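Local coordinates for Lmo0305 protein (Listeria monocytogenes, PDB 3PJ0) that belongs to the fold-type I family of pyridoxal-phosphate proteins related to beta-eliminating lyases and carries its cofactor covalently bound, at residues 137-149 with 172-184. Residues are numbered along the deposited sequence; the frame is centred on the assembly and turned at random.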
loop_
_atom_site.group_PDB
_atom_site.type_symbol
_atom_site.label_atom_id
_atom_site.label_comp_id
_atom_site.label_asym_id
_atom_site.label_seq_id
_atom_site.Cartn_x
_atom_site.Cartn_y
_atom_site.Cartn_z
ATOM N N PRO A 137 -4.448 -32.690 8.768
ATOM C CA PRO A 137 -3.144 -32.063 8.628
ATOM C C PRO A 137 -3.247 -30.621 8.135
ATOM O O PRO A 137 -4.244 -30.244 7.496
ATOM C CB PRO A 137 -2.430 -32.932 7.584
ATOM C CG PRO A 137 -3.272 -34.167 7.443
ATOM C CD PRO A 137 -4.649 -33.776 7.798
ATOM N N VAL A 138 -2.219 -29.842 8.448
ATOM C CA VAL A 138 -2.143 -28.442 8.027
ATOM C C VAL A 138 -0.812 -28.131 7.358
ATOM O O VAL A 138 0.185 -28.802 7.629
ATOM C CB VAL A 138 -2.348 -27.480 9.224
ATOM C CG1 VAL A 138 -3.794 -27.616 9.739
ATOM C CG2 VAL A 138 -1.308 -27.734 10.350
ATOM N N SER A 139 -0.796 -27.150 6.447
ATOM C CA SER A 139 0.451 -26.728 5.810
ATOM C C SER A 139 1.286 -25.882 6.758
ATOM O O SER A 139 2.520 -25.953 6.738
ATOM C CB SER A 139 0.204 -25.928 4.528
ATOM O OG SER A 139 -0.681 -24.842 4.750
ATOM N N SER A 140 0.613 -25.035 7.538
ATOM C CA SER A 140 1.304 -24.208 8.506
ATOM C C SER A 140 0.479 -23.899 9.758
ATOM O O SER A 140 -0.769 -24.042 9.796
ATOM C CB SER A 140 1.701 -22.871 7.866
ATOM O OG SER A 140 0.553 -22.099 7.671
ATOM N N VAL A 141 1.225 -23.518 10.787
ATOM C CA VAL A 141 0.699 -23.008 12.037
ATOM C C VAL A 141 1.263 -21.600 12.105
ATOM O O VAL A 141 2.443 -21.353 11.769
ATOM C CB VAL A 141 1.171 -23.856 13.253
ATOM C CG1 VAL A 141 0.888 -23.159 14.586
ATOM C CG2 VAL A 141 0.502 -25.215 13.224
ATOM N N LEU A 142 0.428 -20.683 12.558
ATOM C CA LEU A 142 0.827 -19.284 12.735
ATOM C C LEU A 142 0.754 -19.007 14.212
ATOM O O LEU A 142 -0.225 -19.374 14.865
ATOM C CB LEU A 142 -0.108 -18.356 11.954
ATOM C CG LEU A 142 0.055 -16.829 12.129
ATOM C CD1 LEU A 142 -0.522 -16.108 10.879
ATOM C CD2 LEU A 142 -0.585 -16.259 13.413
ATOM N N ILE A 143 1.809 -18.389 14.743
ATOM C CA ILE A 143 1.913 -18.018 16.159
ATOM C C ILE A 143 2.090 -16.497 16.249
ATOM O O ILE A 143 2.879 -15.905 15.528
ATOM C CB ILE A 143 3.159 -18.685 16.814
ATOM C CG1 ILE A 143 3.127 -20.205 16.641
ATOM C CG2 ILE A 143 3.342 -18.220 18.237
ATOM C CD1 ILE A 143 1.925 -20.922 17.277
ATOM N N GLU A 144 1.340 -15.862 17.139
ATOM C CA GLU A 144 1.428 -14.400 17.352
ATOM C C GLU A 144 2.082 -14.152 18.727
ATOM O O GLU A 144 1.521 -14.538 19.749
ATOM C CB GLU A 144 0.022 -13.789 17.308
ATOM C CG GLU A 144 -0.008 -12.286 17.440
ATOM C CD GLU A 144 -1.423 -11.721 17.622
ATOM O OE1 GLU A 144 -2.359 -12.123 16.878
ATOM O OE2 GLU A 144 -1.562 -10.871 18.513
ATOM N N LEU A 145 3.283 -13.555 18.723
ATOM C CA LEU A 145 4.037 -13.264 19.943
ATOM C C LEU A 145 4.075 -11.745 20.150
ATOM O O LEU A 145 4.650 -11.025 19.334
ATOM C CB LEU A 145 5.475 -13.789 19.861
ATOM C CG LEU A 145 5.694 -15.255 19.582
ATOM C CD1 LEU A 145 7.169 -15.601 19.367
ATOM C CD2 LEU A 145 5.114 -16.110 20.713
ATOM N N PRO A 146 3.394 -11.244 21.189
ATOM C CA PRO A 146 2.548 -11.908 22.151
ATOM C C PRO A 146 1.143 -11.955 21.590
ATOM O O PRO A 146 0.919 -11.342 20.544
ATOM C CB PRO A 146 2.620 -10.974 23.352
ATOM C CG PRO A 146 2.680 -9.643 22.751
ATOM C CD PRO A 146 3.412 -9.789 21.425
ATOM N N GLN A 147 0.204 -12.610 22.270
ATOM C CA GLN A 147 -1.173 -12.712 21.777
ATOM C C GLN A 147 -1.924 -11.483 22.245
ATOM O O GLN A 147 -2.433 -11.425 23.371
ATOM C CB GLN A 147 -1.860 -13.993 22.266
ATOM C CG GLN A 147 -3.145 -14.290 21.515
ATOM C CD GLN A 147 -2.891 -14.960 20.160
ATOM O OE1 GLN A 147 -2.286 -16.024 20.105
ATOM N NE2 GLN A 147 -3.344 -14.331 19.066
ATOM N N ARG A 148 -1.971 -10.490 21.374
ATOM C CA ARG A 148 -2.528 -9.182 21.738
ATOM C C ARG A 148 -3.974 -9.164 22.235
ATOM O O ARG A 148 -4.275 -8.465 23.196
ATOM C CB ARG A 148 -2.400 -8.240 20.545
ATOM C CG ARG A 148 -2.954 -6.830 20.767
ATOM C CD ARG A 148 -4.410 -6.664 20.265
ATOM N NE ARG A 148 -4.747 -5.249 20.284
ATOM C CZ ARG A 148 -5.647 -4.614 19.518
ATOM N NH1 ARG A 148 -6.392 -5.251 18.628
ATOM N NH2 ARG A 148 -5.802 -3.297 19.655
ATOM N N GLU A 149 -4.854 -9.923 21.592
ATOM C CA GLU A 149 -6.281 -9.887 21.946
ATOM C C GLU A 149 -6.586 -10.441 23.334
ATOM O O GLU A 149 -7.665 -10.196 23.875
ATOM C CB GLU A 149 -7.127 -10.592 20.893
ATOM C CG GLU A 149 -7.025 -9.949 19.525
ATOM C CD GLU A 149 -7.758 -8.624 19.365
ATOM O OE1 GLU A 149 -8.727 -8.351 20.089
ATOM O OE2 GLU A 149 -7.363 -7.870 18.453
ATOM N N ILE A 172 5.264 -29.373 9.171
ATOM C CA ILE A 172 4.358 -28.215 9.262
ATOM C C ILE A 172 5.220 -26.933 9.288
ATOM O O ILE A 172 6.092 -26.801 10.148
ATOM C CB ILE A 172 3.483 -28.248 10.544
ATOM C CG1 ILE A 172 2.575 -29.480 10.562
ATOM C CG2 ILE A 172 2.627 -26.981 10.617
ATOM C CD1 ILE A 172 1.956 -29.785 11.884
ATOM N N SER A 173 4.978 -26.001 8.363
ATOM C CA SER A 173 5.710 -24.731 8.338
ATOM C C SER A 173 5.238 -23.889 9.521
ATOM O O SER A 173 4.069 -23.973 9.899
ATOM C CB SER A 173 5.464 -23.957 7.038
ATOM O OG SER A 173 5.896 -24.671 5.889
ATOM N N LEU A 174 6.143 -23.113 10.121
ATOM C CA LEU A 174 5.809 -22.306 11.293
ATOM C C LEU A 174 6.072 -20.864 10.904
ATOM O O LEU A 174 7.187 -20.536 10.464
ATOM C CB LEU A 174 6.649 -22.716 12.517
ATOM C CG LEU A 174 6.119 -22.290 13.910
ATOM C CD1 LEU A 174 4.784 -22.947 14.249
ATOM C CD2 LEU A 174 7.163 -22.568 15.034
ATOM N N HIS A 175 5.031 -20.027 11.027
ATOM C CA HIS A 175 5.060 -18.613 10.672
ATOM C C HIS A 175 4.822 -17.725 11.888
ATOM O O HIS A 175 3.861 -17.946 12.646
ATOM C CB HIS A 175 3.969 -18.259 9.621
ATOM C CG HIS A 175 3.898 -16.788 9.339
ATOM N ND1 HIS A 175 4.804 -16.155 8.516
ATOM C CD2 HIS A 175 3.066 -15.820 9.808
ATOM C CE1 HIS A 175 4.525 -14.865 8.479
ATOM N NE2 HIS A 175 3.490 -14.628 9.271
ATOM N N LEU A 176 5.676 -16.707 12.055
ATOM C CA LEU A 176 5.571 -15.762 13.160
ATOM C C LEU A 176 4.870 -14.469 12.799
ATOM O O LEU A 176 5.332 -13.747 11.924
ATOM C CB LEU A 176 6.972 -15.415 13.715
ATOM C CG LEU A 176 7.085 -14.312 14.792
ATOM C CD1 LEU A 176 6.209 -14.670 15.995
ATOM C CD2 LEU A 176 8.541 -14.093 15.231
ATOM N N ASP A 177 3.712 -14.228 13.426
ATOM C CA ASP A 177 3.061 -12.944 13.377
ATOM C C ASP A 177 3.814 -12.162 14.454
ATOM O O ASP A 177 3.534 -12.261 15.648
ATOM C CB ASP A 177 1.529 -12.992 13.636
ATOM C CG ASP A 177 0.893 -11.607 13.567
ATOM O OD1 ASP A 177 1.622 -10.615 13.784
ATOM O OD2 ASP A 177 -0.318 -11.505 13.257
ATOM N N GLY A 178 4.814 -11.425 14.003
ATOM C CA GLY A 178 5.672 -10.647 14.846
ATOM C C GLY A 178 5.367 -9.168 14.778
ATOM O O GLY A 178 6.286 -8.338 14.866
ATOM N N ALA A 179 4.083 -8.828 14.651
ATOM C CA ALA A 179 3.646 -7.447 14.663
ATOM C C ALA A 179 4.244 -6.703 15.872
ATOM O O ALA A 179 4.579 -5.503 15.784
ATOM C CB ALA A 179 2.114 -7.381 14.722
ATOM N N ARG A 180 4.346 -7.415 16.998
ATOM C CA ARG A 180 4.901 -6.866 18.254
ATOM C C ARG A 180 6.133 -7.637 18.712
ATOM O O ARG A 180 6.381 -7.817 19.906
ATOM C CB ARG A 180 3.828 -6.867 19.345
ATOM C CG ARG A 180 2.670 -5.886 19.071
ATOM C CD ARG A 180 1.471 -6.049 20.017
ATOM N NE ARG A 180 0.442 -5.071 19.637
ATOM C CZ ARG A 180 -0.414 -5.220 18.627
ATOM N NH1 ARG A 180 -0.440 -6.333 17.890
ATOM N NH2 ARG A 180 -1.275 -4.255 18.353
ATOM N N LEU A 181 6.923 -8.120 17.750
ATOM C CA LEU A 181 8.144 -8.851 18.118
ATOM C C LEU A 181 9.155 -8.050 18.944
ATOM O O LEU A 181 9.744 -8.571 19.899
ATOM C CB LEU A 181 8.874 -9.341 16.865
ATOM C CG LEU A 181 10.209 -10.066 17.103
ATOM C CD1 LEU A 181 10.020 -11.389 17.919
ATOM C CD2 LEU A 181 10.851 -10.326 15.733
ATOM N N TRP A 182 9.394 -6.815 18.555
ATOM C CA TRP A 182 10.418 -5.995 19.180
ATOM C C TRP A 182 10.148 -5.835 20.683
ATOM O O TRP A 182 11.058 -5.832 21.501
ATOM C CB TRP A 182 10.481 -4.615 18.528
ATOM C CG TRP A 182 10.427 -4.633 16.991
ATOM C CD1 TRP A 182 9.423 -4.117 16.226
ATOM C CD2 TRP A 182 11.379 -5.181 16.069
ATOM N NE1 TRP A 182 9.696 -4.278 14.892
ATOM C CE2 TRP A 182 10.878 -4.947 14.762
ATOM C CE3 TRP A 182 12.596 -5.854 16.209
ATOM C CZ2 TRP A 182 11.554 -5.373 13.600
ATOM C CZ3 TRP A 182 13.265 -6.263 15.063
ATOM C CH2 TRP A 182 12.742 -6.005 13.773
ATOM N N GLU A 183 8.867 -5.745 21.014
ATOM C CA GLU A 183 8.425 -5.543 22.380
ATOM C C GLU A 183 8.633 -6.724 23.330
ATOM O O GLU A 183 8.559 -6.528 24.554
ATOM C CB GLU A 183 6.924 -5.203 22.385
ATOM C CG GLU A 183 6.529 -3.924 21.694
ATOM C CD GLU A 183 6.171 -4.042 20.221
ATOM O OE1 GLU A 183 6.955 -4.604 19.444
ATOM O OE2 GLU A 183 5.109 -3.488 19.841
ATOM N N ILE A 184 8.842 -7.936 22.797
ATOM C CA ILE A 184 8.987 -9.138 23.642
ATOM C C ILE A 184 10.431 -9.608 23.925
ATOM O O ILE A 184 10.652 -10.452 24.787
ATOM C CB ILE A 184 8.150 -10.332 23.085
ATOM C CG1 ILE A 184 8.756 -10.940 21.802
ATOM C CG2 ILE A 184 6.710 -9.915 22.856
ATOM C CD1 ILE A 184 8.011 -12.122 21.263
HETATM O O HOH W 1 -2.314 -13.024 14.413
HETATM O O HOH W 2 0.778 -9.048 18.530
HETATM O O HOH W 3 3.052 -10.087 17.318
#
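Asp177 OD2 is gripped by three groups. Water 1 donates to it at 2.8 Å and to Glu144 OE1 at 2.6 Å, linking the two carboxylates. Gln76 NE2 and N1 of the modified lysine LLP at position 208 also hydrogen-bond OD2. The side chains of Glu144 and Asp177 lie side by side, pointing the same way, with their carboxylate planes 44° apart. Asp177 CG is anti to the backbone N (chi1 -180°), which sets its carboxylate beside that of Glu144. Asp177 O takes a weak bond of 3.3 Å from Leu145 N. Water 3 is hydrogen-bonded to Asp177 O and Leu145 O and accepts from Arg180 N, tying Leu145 to the turn at Arg180. Upstream, strands 140-144 and 173-178 pair in parallel. The shortest bond between them is Asp177 N to Ile143 O, 2.8 Å. On the aspartate face of the sheet, Leu142 CG meets the His175 ring in plane at its edge. On the other face, Leu174 CD1 packs against Val141 and Ile143. Arg180 extends its chain to lay the guanidinium under Arg148 CG, 3.7 Å above the plane centre, and Arg180 NH1 hydrogen-bonds LLP O3. This beta-alpha-beta unit thus presents an aspartate to the cofactor ring nitrogen, as in fold-type I relatives, where such a carboxylate probably favours a protonated pyridine.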